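NADH oxidase (Thermus thermophilus, PDB 6RVB) is an FAD-dependent flavoprotein that uses NADH to reduce the disulfide of coenzyme A. Local coordinates at residues K144-A149 / R171-T176; K197-R202 / F332-A337; H287-R292 / G322-A327. All coordinates share one frame; numbering follows the deposited sequence.

Interaction 1 (K144-A149 / R171-T176); sequences KALPQA and RGLQVT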
ATOM      1  N   LYS A 144       1.020  34.578  11.255  1.00 45.00           N
ATOM      2  CA  LYS A 144       1.221  35.999  11.380  1.00 47.86           C
ATOM      3  C   LYS A 144       2.558  36.492  10.850  1.00 54.74           C
ATOM      4  O   LYS A 144       2.592  37.465  10.084  1.00 54.22           O
ATOM      5  CB  LYS A 144       1.153  36.325  12.848  1.00 46.76           C
ATOM      6  CG  LYS A 144       0.279  37.462  13.241  1.00 57.19           C
ATOM      7  CD  LYS A 144      -0.914  37.043  14.124  1.00 83.93           C
ATOM      8  CE  LYS A 144      -0.570  36.960  15.655  1.00 93.00           C
ATOM      9  NZ  LYS A 144      -1.651  36.197  16.456  1.00 80.63           N
ATOM     10  N   ALA A 145       3.645  35.826  11.266  1.00 46.52           N
ATOM     11  CA  ALA A 145       5.031  36.030  10.760  1.00 47.24           C
ATOM     12  C   ALA A 145       5.317  35.782   9.291  1.00 51.12           C
ATOM     13  O   ALA A 145       6.095  36.484   8.684  1.00 55.43           O
ATOM     14  CB  ALA A 145       5.938  35.183  11.496  1.00 37.73           C
ATOM     15  N   LEU A 146       4.718  34.739   8.763  1.00 44.77           N
ATOM     16  CA  LEU A 146       5.064  34.212   7.509  1.00 48.40           C
ATOM     17  C   LEU A 146       4.968  35.169   6.293  1.00 54.84           C
ATOM     18  O   LEU A 146       5.889  35.264   5.461  1.00 58.39           O
ATOM     19  CB  LEU A 146       4.296  32.909   7.327  1.00 49.13           C
ATOM     20  CG  LEU A 146       4.960  31.564   7.053  1.00 44.80           C
ATOM     21  CD1 LEU A 146       6.456  31.555   7.363  1.00 40.88           C
ATOM     22  CD2 LEU A 146       4.254  30.530   7.870  1.00 37.71           C
ATOM     23  N   PRO A 147       3.855  35.877   6.135  1.00 62.98           N
ATOM     24  CA  PRO A 147       3.883  36.798   4.955  1.00 67.64           C
ATOM     25  C   PRO A 147       4.751  37.951   5.400  1.00 71.20           C
ATOM     26  O   PRO A 147       4.627  38.352   6.556  1.00 87.02           O
ATOM     27  CB  PRO A 147       2.445  37.237   4.834  1.00 52.28           C
ATOM     28  CG  PRO A 147       1.972  37.154   6.279  1.00 54.31           C
ATOM     29  CD  PRO A 147       2.678  36.055   6.994  1.00 46.42           C
ATOM     30  N   GLN A 148       5.647  38.449   4.591  1.00 57.55           N
ATOM     31  CA  GLN A 148       6.771  39.230   5.178  1.00 76.18           C
ATOM     32  C   GLN A 148       7.973  38.353   5.412  1.00 72.43           C
ATOM     33  O   GLN A 148       8.632  38.491   6.408  1.00 57.16           O
ATOM     34  CB  GLN A 148       6.445  39.907   6.504  1.00 52.57           C
ATOM     35  CG  GLN A 148       6.183  41.400   6.400  1.00 80.21           C
ATOM     36  CD  GLN A 148       4.831  41.720   5.743  1.00105.34           C
ATOM     37  OE1 GLN A 148       4.745  42.113   4.532  1.00 86.40           O
ATOM     38  NE2 GLN A 148       3.749  41.536   6.535  1.00 95.05           N
ATOM     39  N   ALA A 149       8.229  37.475   4.438  1.00 87.09           N
ATOM     40  CA  ALA A 149       9.249  36.421   4.447  1.00 61.93           C
ATOM     41  C   ALA A 149      10.091  36.491   5.638  1.00 53.76           C
ATOM     42  O   ALA A 149       9.482  36.407   6.702  1.00 49.06           O
ATOM     43  CB  ALA A 149      10.040  36.423   3.179  1.00 66.39           C
ATOM     44  N   ARG A 171       5.909  29.080   0.748  1.00 43.76           N
ATOM     45  CA  ARG A 171       5.549  30.437   1.123  1.00 48.51           C
ATOM     46  C   ARG A 171       6.584  31.469   0.715  1.00 52.82           C
ATOM     47  O   ARG A 171       6.585  32.575   1.177  1.00 49.75           O
ATOM     48  CB  ARG A 171       5.393  30.480   2.614  1.00 46.81           C
ATOM     49  CG  ARG A 171       4.102  29.898   2.948  1.00 44.09           C
ATOM     50  CD  ARG A 171       3.065  30.956   2.629  1.00 43.45           C
ATOM     51  NE  ARG A 171       2.259  31.193   3.795  1.00 44.22           N
ATOM     52  CZ  ARG A 171       1.899  32.387   4.185  1.00 50.73           C
ATOM     53  NH1 ARG A 171       2.242  33.457   3.466  1.00 58.01           N
ATOM     54  NH2 ARG A 171       1.183  32.478   5.279  1.00 45.85           N
ATOM     55  N   GLY A 172       7.493  31.063  -0.150  1.00 51.54           N
ATOM     56  CA  GLY A 172       8.520  31.958  -0.571  1.00 44.25           C
ATOM     57  C   GLY A 172       9.759  32.213   0.197  1.00 41.09           C
ATOM     58  O   GLY A 172      10.587  32.815  -0.416  1.00 52.30           O
ATOM     59  N   LEU A 173       9.915  31.811   1.451  1.00 42.49           N
ATOM     60  CA  LEU A 173      11.134  32.153   2.220  1.00 46.40           C
ATOM     61  C   LEU A 173      12.331  31.393   1.693  1.00 44.74           C
ATOM     62  O   LEU A 173      12.188  30.404   0.955  1.00 38.45           O
ATOM     63  CB  LEU A 173      11.015  31.900   3.723  1.00 41.23           C
ATOM     64  CG  LEU A 173       9.684  31.991   4.394  1.00 44.76           C
ATOM     65  CD1 LEU A 173       9.879  32.151   5.810  1.00 43.13           C
ATOM     66  CD2 LEU A 173       8.909  33.095   3.912  1.00 44.12           C
ATOM     67  N   GLN A 174      13.529  31.871   2.001  1.00 40.73           N
ATOM     68  CA  GLN A 174      14.618  31.055   1.617  1.00 50.82           C
ATOM     69  C   GLN A 174      14.876  30.254   2.878  1.00 59.77           C
ATOM     70  O   GLN A 174      14.765  30.799   3.981  1.00 60.57           O
ATOM     71  CB  GLN A 174      15.781  31.847   1.009  1.00 46.60           C
ATOM     72  CG  GLN A 174      16.497  32.847   1.908  1.00 72.31           C
ATOM     73  CD  GLN A 174      17.853  33.375   1.271  1.00 90.23           C
ATOM     74  OE1 GLN A 174      18.168  32.990   0.137  1.00 97.66           O
ATOM     75  NE2 GLN A 174      18.624  34.250   1.991  1.00 75.17           N
ATOM     76  N   VAL A 175      15.107  28.945   2.768  1.00 50.22           N
ATOM     77  CA  VAL A 175      15.273  28.220   4.021  1.00 49.66           C
ATOM     78  C   VAL A 175      16.514  27.442   4.093  1.00 52.03           C
ATOM     79  O   VAL A 175      16.867  26.757   3.145  1.00 55.54           O
ATOM     80  CB  VAL A 175      14.037  27.359   4.451  1.00 46.90           C
ATOM     81  CG1 VAL A 175      12.797  27.603   3.564  1.00 45.83           C
ATOM     82  CG2 VAL A 175      14.376  25.941   4.560  1.00 34.99           C
ATOM     83  N   THR A 176      17.196  27.560   5.215  1.00 47.43           N
ATOM     84  CA  THR A 176      18.348  26.727   5.406  1.00 50.25           C
ATOM     85  C   THR A 176      18.138  25.865   6.667  1.00 46.94           C
ATOM     86  O   THR A 176      17.764  26.386   7.726  1.00 51.07           O
ATOM     87  CB  THR A 176      19.592  27.593   5.321  1.00 50.80           C
ATOM     88  OG1 THR A 176      20.588  27.095   6.219  1.00 56.20           O
ATOM     89  CG2 THR A 176      19.214  28.990   5.656  1.00 39.82           C
TER
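Arg171 sends CG anti to its own carbonyl carbon (chi1 -78°), and bends at chi2 and chi3 turn first CD and then NE; its guanidinium lies beside Leu146 and Pro147. Leu173 likewise sets CG anti to the carbonyl carbon, and its two methyls serve different partners. The setting is the Rossmann-type NAD-binding domain, where Arg171 to Leu173 link helix 159-170 to strand 174-178 and so complete a beta-alpha-beta crossover from strand 151-155. Gly172, with positive phi, is the C-prime residue of a Schellman motif: its amide returns to Arg169 O, and Leu173 N to Phe168 O. The opposing segment leaves helix 136-145 and feeds strand 151-155, so two neighbouring parallel strands are packed together at their entrances. No hydrogen bond crosses between the segments. Leu146 CB lies 3.7 Å above one face of the Arg171 guanidinium, displaced toward its rim, while NH1 is 4.0 Å from Pro147 CB. The charged group finds a polar partner elsewhere, since NE is bonded to Leu50 O. Leu146 and Leu173 cross at about a right angle, their CD1 methyls 3.8 Å apart, and Leu173 CD2 rests 3.6 Å from Ala149 CB.

Interaction 2 (K197-R202 / F332-A337); sequences KEELER and FDLAVA
Glu199 and Phe332 cross obliquely, the carboxylate of the first turned 57° from the ring plane of the second. A bend in the Glu199 chain at chi2 (-101°) sets CD beside the turn that Phe332 and Asp333 form. Glu199 OE1 accepts the amide N of Asp333 at 3.0 Å, in a fairly straight bond whose donor sits above the carboxylate plane, 39° out of it. The same oxygen lies against Phe332 CB. Against Asp333 the Glu199 side chain stands at about a right angle, and its OE2 comes 3.5 Å from Asp333 OD2. Two acidic groups this close would probably raise each other's affinity for a proton. Arg394 packs on Glu199 and hydrogen-bonds Asp333 O through NH1. The methylene part of Glu199 does a different job, its CG lying 3.8 Å from Leu334 CG.

The contact joins two units of the pyridine nucleotide-disulfide oxidoreductase fold. Helix 190-202 belongs to the NAD-binding part, whereas Phe332 and Asp333 form the tight turn of the hairpin made by strands 327-331 and 334-340 in the dimerisation domain. Side chains of the helix meet both the backbone amide and the side chains of that turn.

Beside Glu199, Leu200 meets Phe332 at about a right angle: Leu200 CD2 approaches the ring at its edge, near the plane, 3.5 Å from CE2. Leu200 also packs on Val205 and Val207 of the neighbouring strand, and the Phe332 ring is stacked with His203, just past the helix.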
ATOM      1  N   LYS A 197      18.186  14.555   1.519  1.00 46.78           N
ATOM      2  CA  LYS A 197      19.075  15.708   1.234  1.00 48.57           C
ATOM      3  C   LYS A 197      19.005  16.077  -0.236  1.00 48.97           C
ATOM      4  O   LYS A 197      18.938  17.226  -0.541  1.00 44.33           O
ATOM      5  CB  LYS A 197      20.533  15.440   1.598  1.00 44.50           C
ATOM      6  CG  LYS A 197      21.486  16.633   1.526  1.00 40.54           C
ATOM      7  CD  LYS A 197      22.767  16.212   2.273  1.00 53.70           C
ATOM      8  CE  LYS A 197      23.841  17.263   2.470  1.00 51.60           C
ATOM      9  NZ  LYS A 197      24.576  17.504   1.217  1.00 63.16           N
ATOM     10  N   GLU A 198      18.982  15.098  -1.132  1.00 43.24           N
ATOM     11  CA  GLU A 198      18.939  15.395  -2.525  1.00 43.40           C
ATOM     12  C   GLU A 198      17.620  16.084  -2.828  1.00 46.10           C
ATOM     13  O   GLU A 198      17.622  17.072  -3.454  1.00 44.57           O
ATOM     14  CB  GLU A 198      19.197  14.160  -3.347  1.00 44.14           C
ATOM     15  CG  GLU A 198      19.564  14.419  -4.732  1.00 65.83           C
ATOM     16  CD  GLU A 198      19.859  13.154  -5.516  1.00106.02           C
ATOM     17  OE1 GLU A 198      19.829  12.046  -4.910  1.00 94.75           O
ATOM     18  OE2 GLU A 198      20.122  13.277  -6.746  1.00110.62           O
ATOM     19  N   GLU A 199      16.486  15.613  -2.338  1.00 48.62           N
ATOM     20  CA  GLU A 199      15.268  16.301  -2.640  1.00 45.09           C
ATOM     21  C   GLU A 199      15.196  17.654  -2.035  1.00 50.75           C
ATOM     22  O   GLU A 199      14.622  18.545  -2.640  1.00 53.70           O
ATOM     23  CB  GLU A 199      14.035  15.535  -2.268  1.00 39.43           C
ATOM     24  CG  GLU A 199      13.429  14.940  -3.505  1.00 60.23           C
ATOM     25  CD  GLU A 199      12.249  15.735  -4.011  1.00 61.28           C
ATOM     26  OE1 GLU A 199      11.560  16.257  -3.114  1.00 48.46           O
ATOM     27  OE2 GLU A 199      12.037  15.820  -5.271  1.00 60.83           O
ATOM     28  N   LEU A 200      15.746  17.856  -0.854  1.00 44.94           N
ATOM     29  CA  LEU A 200      15.590  19.152  -0.253  1.00 42.34           C
ATOM     30  C   LEU A 200      16.373  20.129  -1.077  1.00 47.64           C
ATOM     31  O   LEU A 200      15.935  21.259  -1.267  1.00 39.71           O
ATOM     32  CB  LEU A 200      16.068  19.142   1.168  1.00 46.68           C
ATOM     33  CG  LEU A 200      15.273  18.401   2.213  1.00 44.13           C
ATOM     34  CD1 LEU A 200      16.052  18.127   3.463  1.00 41.86           C
ATOM     35  CD2 LEU A 200      14.235  19.292   2.486  1.00 36.34           C
ATOM     36  N   GLU A 201      17.534  19.692  -1.556  1.00 46.71           N
ATOM     37  CA  GLU A 201      18.392  20.575  -2.306  1.00 45.09           C
ATOM     38  C   GLU A 201      17.830  20.921  -3.673  1.00 49.97           C
ATOM     39  O   GLU A 201      17.762  22.093  -4.068  1.00 49.75           O
ATOM     40  CB  GLU A 201      19.761  20.012  -2.421  1.00 40.66           C
ATOM     41  CG  GLU A 201      20.468  20.179  -1.145  1.00 45.18           C
ATOM     42  CD  GLU A 201      21.752  19.451  -1.089  1.00 63.45           C
ATOM     43  OE1 GLU A 201      22.103  18.653  -2.002  1.00 65.59           O
ATOM     44  OE2 GLU A 201      22.387  19.677  -0.077  1.00 65.37           O
ATOM     45  N   ARG A 202      17.386  19.907  -4.395  1.00 49.92           N
ATOM     46  CA  ARG A 202      16.574  20.081  -5.600  1.00 41.49           C
ATOM     47  C   ARG A 202      15.466  21.140  -5.424  1.00 43.60           C
ATOM     48  O   ARG A 202      15.030  21.674  -6.349  1.00 46.51           O
ATOM     49  CB  ARG A 202      16.009  18.711  -6.005  1.00 45.28           C
ATOM     50  CG  ARG A 202      15.216  18.683  -7.264  1.00 62.17           C
ATOM     51  CD  ARG A 202      14.625  17.328  -7.533  1.00 76.10           C
ATOM     52  NE  ARG A 202      15.584  16.233  -7.347  1.00 91.50           N
ATOM     53  CZ  ARG A 202      16.261  15.624  -8.343  1.00110.70           C
ATOM     54  NH1 ARG A 202      16.115  16.038  -9.615  1.00108.46           N
ATOM     55  NH2 ARG A 202      17.087  14.589  -8.082  1.00 96.38           N
ATOM     56  N   PHE A 332       8.353  17.431   0.272  1.00 37.26           N
ATOM     57  CA  PHE A 332       8.283  17.720  -1.147  1.00 42.45           C
ATOM     58  C   PHE A 332       7.720  16.560  -1.990  1.00 45.63           C
ATOM     59  O   PHE A 332       6.550  16.161  -1.840  1.00 50.82           O
ATOM     60  CB  PHE A 332       9.625  18.194  -1.671  1.00 40.25           C
ATOM     61  CG  PHE A 332      10.141  19.421  -0.966  1.00 45.43           C
ATOM     62  CD1 PHE A 332       9.786  20.653  -1.376  1.00 42.19           C
ATOM     63  CD2 PHE A 332      10.939  19.312   0.170  1.00 48.72           C
ATOM     64  CE1 PHE A 332      10.171  21.739  -0.679  1.00 47.61           C
ATOM     65  CE2 PHE A 332      11.363  20.406   0.876  1.00 42.95           C
ATOM     66  CZ  PHE A 332      10.986  21.611   0.470  1.00 45.50           C
ATOM     67  N   ASP A 333       8.533  16.008  -2.869  1.00 39.57           N
ATOM     68  CA  ASP A 333       8.033  15.010  -3.790  1.00 38.57           C
ATOM     69  C   ASP A 333       8.377  13.601  -3.322  1.00 48.93           C
ATOM     70  O   ASP A 333       8.305  12.640  -4.112  1.00 55.01           O
ATOM     71  CB  ASP A 333       8.590  15.228  -5.216  1.00 46.68           C
ATOM     72  CG  ASP A 333       8.200  16.626  -5.838  1.00 69.16           C
ATOM     73  OD1 ASP A 333       7.050  17.167  -5.621  1.00 59.57           O
ATOM     74  OD2 ASP A 333       9.089  17.205  -6.556  1.00 72.15           O
ATOM     75  N   LEU A 334       8.756  13.434  -2.050  1.00 44.81           N
ATOM     76  CA  LEU A 334       9.009  12.107  -1.533  1.00 36.74           C
ATOM     77  C   LEU A 334       8.017  11.804  -0.480  1.00 42.13           C
ATOM     78  O   LEU A 334       7.732  12.675   0.339  1.00 47.93           O
ATOM     79  CB  LEU A 334      10.391  12.060  -0.940  1.00 36.35           C
ATOM     80  CG  LEU A 334      11.528  12.041  -1.923  1.00 35.95           C
ATOM     81  CD1 LEU A 334      12.741  11.807  -1.183  1.00 29.25           C
ATOM     82  CD2 LEU A 334      11.262  10.943  -2.934  1.00 30.65           C
ATOM     83  N   ALA A 335       7.474  10.582  -0.505  1.00 41.65           N
ATOM     84  CA  ALA A 335       6.746   9.979   0.652  1.00 36.51           C
ATOM     85  C   ALA A 335       7.686   8.993   1.352  1.00 40.23           C
ATOM     86  O   ALA A 335       8.168   8.059   0.686  1.00 43.41           O
ATOM     87  CB  ALA A 335       5.528   9.257   0.163  1.00 33.85           C
ATOM     88  N   VAL A 336       8.034   9.225   2.617  1.00 33.53           N
ATOM     89  CA  VAL A 336       9.057   8.393   3.276  1.00 37.17           C
ATOM     90  C   VAL A 336       8.455   7.560   4.404  1.00 41.49           C
ATOM     91  O   VAL A 336       7.949   8.146   5.396  1.00 41.79           O
ATOM     92  CB  VAL A 336      10.167   9.245   3.880  1.00 37.35           C
ATOM     93  CG1 VAL A 336      11.110   8.414   4.667  1.00 29.43           C
ATOM     94  CG2 VAL A 336      10.938   9.924   2.801  1.00 37.64           C
ATOM     95  N   ALA A 337       8.497   6.233   4.292  1.00 26.73           N
ATOM     96  CA  ALA A 337       7.904   5.481   5.353  1.00 34.78           C
ATOM     97  C   ALA A 337       8.834   4.468   6.015  1.00 38.59           C
ATOM     98  O   ALA A 337       9.537   3.749   5.349  1.00 43.76           O
ATOM     99  CB  ALA A 337       6.674   4.869   4.922  1.00 27.39           C
TER

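Interaction 3 (H287-R292 / G322-A327); sequences HRVLKR and GVVGTA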
ATOM      1  N   HIS A 287       6.422  -2.134  22.497  1.00 37.92           N
ATOM      2  CA  HIS A 287       6.949  -2.357  21.158  1.00 40.62           C
ATOM      3  C   HIS A 287       7.062  -3.792  20.851  1.00 36.61           C
ATOM      4  O   HIS A 287       7.740  -4.522  21.525  1.00 38.51           O
ATOM      5  CB  HIS A 287       8.307  -1.759  21.019  1.00 40.49           C
ATOM      6  CG  HIS A 287       8.760  -1.597  19.610  1.00 44.30           C
ATOM      7  ND1 HIS A 287       9.015  -0.364  19.052  1.00 41.40           N
ATOM      8  CD2 HIS A 287       9.083  -2.511  18.679  1.00 41.65           C
ATOM      9  CE1 HIS A 287       9.435  -0.527  17.814  1.00 41.01           C
ATOM     10  NE2 HIS A 287       9.463  -1.822  17.564  1.00 47.63           N
ATOM     11  N   ARG A 288       6.417  -4.209  19.808  1.00 37.11           N
ATOM     12  CA  ARG A 288       6.392  -5.651  19.527  1.00 40.75           C
ATOM     13  C   ARG A 288       7.632  -6.342  18.969  1.00 40.83           C
ATOM     14  O   ARG A 288       7.680  -7.561  19.073  1.00 44.14           O
ATOM     15  CB  ARG A 288       5.170  -6.020  18.677  1.00 36.33           C
ATOM     16  CG  ARG A 288       3.912  -5.784  19.424  1.00 41.99           C
ATOM     17  CD  ARG A 288       2.666  -5.890  18.607  1.00 43.94           C
ATOM     18  NE  ARG A 288       2.348  -7.252  18.189  1.00 50.93           N
ATOM     19  CZ  ARG A 288       1.624  -8.126  18.867  1.00 55.51           C
ATOM     20  NH1 ARG A 288       1.089  -7.856  20.043  1.00 71.96           N
ATOM     21  NH2 ARG A 288       1.436  -9.284  18.356  1.00 56.91           N
ATOM     22  N   VAL A 289       8.577  -5.582  18.381  1.00 38.73           N
ATOM     23  CA  VAL A 289       9.852  -6.088  17.935  1.00 35.65           C
ATOM     24  C   VAL A 289      10.763  -6.113  19.105  1.00 36.82           C
ATOM     25  O   VAL A 289      11.322  -7.158  19.379  1.00 42.28           O
ATOM     26  CB  VAL A 289      10.415  -5.268  16.794  1.00 40.62           C
ATOM     27  CG1 VAL A 289      11.617  -5.930  16.223  1.00 32.93           C
ATOM     28  CG2 VAL A 289       9.344  -5.042  15.729  1.00 35.61           C
ATOM     29  N   LEU A 290      10.885  -4.994  19.829  1.00 37.25           N
ATOM     30  CA  LEU A 290      11.834  -4.896  20.925  1.00 37.24           C
ATOM     31  C   LEU A 290      11.370  -5.650  22.153  1.00 41.54           C
ATOM     32  O   LEU A 290      12.167  -5.984  23.006  1.00 43.91           O
ATOM     33  CB  LEU A 290      12.077  -3.461  21.273  1.00 42.46           C
ATOM     34  CG  LEU A 290      12.760  -2.594  20.243  1.00 43.18           C
ATOM     35  CD1 LEU A 290      12.568  -1.118  20.603  1.00 29.39           C
ATOM     36  CD2 LEU A 290      14.149  -3.022  20.247  1.00 36.68           C
ATOM     37  N   LYS A 291      10.089  -5.957  22.215  1.00 43.97           N
ATOM     38  CA  LYS A 291       9.434  -6.584  23.368  1.00 39.84           C
ATOM     39  C   LYS A 291       9.668  -5.924  24.685  1.00 41.52           C
ATOM     40  O   LYS A 291       9.972  -6.577  25.637  1.00 48.20           O
ATOM     41  CB  LYS A 291       9.742  -8.068  23.493  1.00 39.29           C
ATOM     42  CG  LYS A 291       9.722  -8.839  22.162  1.00 44.05           C
ATOM     43  CD  LYS A 291       8.544  -9.735  21.877  1.00 52.26           C
ATOM     44  CE  LYS A 291       8.842 -10.704  20.723  1.00 69.49           C
ATOM     45  NZ  LYS A 291      10.194 -11.448  20.920  1.00 78.12           N
ATOM     46  N   ARG A 292       9.494  -4.619  24.734  1.00 43.83           N
ATOM     47  CA  ARG A 292       9.515  -3.837  25.932  1.00 38.46           C
ATOM     48  C   ARG A 292       8.702  -2.569  25.664  1.00 41.63           C
ATOM     49  O   ARG A 292       8.210  -2.337  24.595  1.00 44.50           O
ATOM     50  CB  ARG A 292      10.933  -3.497  26.269  1.00 36.62           C
ATOM     51  CG  ARG A 292      11.608  -2.753  25.268  1.00 35.91           C
ATOM     52  CD  ARG A 292      12.962  -2.533  25.640  1.00 38.72           C
ATOM     53  NE  ARG A 292      13.592  -1.469  24.880  1.00 45.95           N
ATOM     54  CZ  ARG A 292      14.630  -1.692  24.096  1.00 49.46           C
ATOM     55  NH1 ARG A 292      15.114  -2.903  23.950  1.00 40.95           N
ATOM     56  NH2 ARG A 292      15.179  -0.690  23.460  1.00 51.60           N
ATOM     57  N   GLY A 322      -0.125  -3.128  21.182  1.00 40.37           N
ATOM     58  CA  GLY A 322       1.220  -2.720  20.891  1.00 37.28           C
ATOM     59  C   GLY A 322       1.438  -1.946  19.620  1.00 43.39           C
ATOM     60  O   GLY A 322       0.498  -1.720  18.850  1.00 46.85           O
ATOM     61  N   VAL A 323       2.683  -1.535  19.397  1.00 40.68           N
ATOM     62  CA  VAL A 323       3.061  -0.946  18.142  1.00 37.39           C
ATOM     63  C   VAL A 323       4.348  -1.604  17.632  1.00 43.99           C
ATOM     64  O   VAL A 323       5.042  -2.383  18.292  1.00 41.00           O
ATOM     65  CB  VAL A 323       3.254   0.536  18.302  1.00 33.99           C
ATOM     66  CG1 VAL A 323       2.030   1.109  18.874  1.00 36.49           C
ATOM     67  CG2 VAL A 323       4.480   0.821  19.223  1.00 31.03           C
ATOM     68  N   VAL A 324       4.660  -1.253  16.420  1.00 41.63           N
ATOM     69  CA  VAL A 324       5.828  -1.766  15.830  1.00 37.36           C
ATOM     70  C   VAL A 324       6.746  -0.582  15.310  1.00 41.47           C
ATOM     71  O   VAL A 324       7.913  -0.762  14.923  1.00 41.49           O
ATOM     72  CB  VAL A 324       5.322  -2.747  14.832  1.00 31.40           C
ATOM     73  CG1 VAL A 324       5.726  -2.408  13.490  1.00 41.05           C
ATOM     74  CG2 VAL A 324       5.737  -4.036  15.212  1.00 32.55           C
ATOM     75  N   GLY A 325       6.206   0.642  15.332  1.00 43.25           N
ATOM     76  CA  GLY A 325       6.930   1.822  14.900  1.00 33.20           C
ATOM     77  C   GLY A 325       6.652   2.361  13.511  1.00 40.63           C
ATOM     78  O   GLY A 325       7.471   3.079  12.996  1.00 43.32           O
ATOM     79  N   THR A 326       5.525   2.027  12.908  1.00 36.26           N
ATOM     80  CA  THR A 326       5.252   2.500  11.541  1.00 35.28           C
ATOM     81  C   THR A 326       5.045   3.998  11.472  1.00 31.97           C
ATOM     82  O   THR A 326       4.298   4.508  12.286  1.00 38.60           O
ATOM     83  CB  THR A 326       4.030   1.801  10.956  1.00 35.07           C
ATOM     84  OG1 THR A 326       4.131   0.385  11.197  1.00 36.33           O
ATOM     85  CG2 THR A 326       3.858   2.089   9.550  1.00 29.06           C
ATOM     86  N   ALA A 327       5.753   4.680  10.570  1.00 30.10           N
ATOM     87  CA  ALA A 327       5.598   6.120  10.371  1.00 32.96           C
ATOM     88  C   ALA A 327       5.725   6.528   8.938  1.00 36.92           C
ATOM     89  O   ALA A 327       6.554   6.014   8.249  1.00 46.94           O
ATOM     90  CB  ALA A 327       6.557   6.874  11.177  1.00 27.98           C
TER
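His287 meets Val323 through both backbone and ring, in a single beta bridge with CA atoms 5.1 Å apart. Its CG is anti to the backbone N (chi1 -164°), and the imidazole is sandwiched: Val323 O and Val324 CA lie over one face, each toward the rim, and Leu290 CD1 over the other. Val289 N meets the ring edge in plane. NE2 comes within 3.2 Å of Val324 O, yet the angle is too poor for a hydrogen bond. Tyr294 packs edge-to-face with this ring, so an alanine here would probably leave a gap between Leu290 and Val323 and deprive Tyr294 of its aromatic partner, although the backbone bridge could persist.

Arg288 supplies the polar link across the contact. Its N donates to Val323 O at 2.7 Å, with 174° at the hydrogen and the donor lying nearly along the C=O axis. The side chain then runs past Gly322, CD 4.2 Å from Gly322 CA; the positive phi of Gly322 suits a residue without a side chain, and a CB there would probably crowd Arg288 CG. The guanidinium is spent on carbonyls beyond the segments, NH1 on Leu321 O and NH2 on His409 O.

Val289 closes the apolar part, its CG2 3.8 Å from Val324 CG2. From there the chain turns back within hairpin 285-294, His287 N bonding to Arg292 O.

The opposing segment leads into strand 327-331 of the dimerisation domain, and the amides of Val324 and Gly325 bind Asp421 OD2 of the second subunit. With Val323 O directed to one chain segment and the next two amides to the other subunit, the peptide groups of this buried loop tie hairpin 285-294 to the dimer interface.

How the interactions relate
Interaction 1 is the peripheral member: partly buried, confined to the NAD-binding part and apolar apart from a guanidinium lying against carbon. Interactions 2 and 3 are buried and bring the dimerisation domain into play, each with one backbone amide donating across the contact, to a carboxylate in interaction 2 and to a carbonyl in interaction 3. They hold hairpin 327-340 at different places, its turn in interaction 2 and the approach to strand 327-331 in interaction 3, and they touch where Ala337 CB lies 3.5 Å from Ala327 O. Interaction 3 is nested within the loop that interaction 2 closes. Strand 174-178 and helix 190-202, successive in the chain, relate interactions 1 and 2 without direct touch.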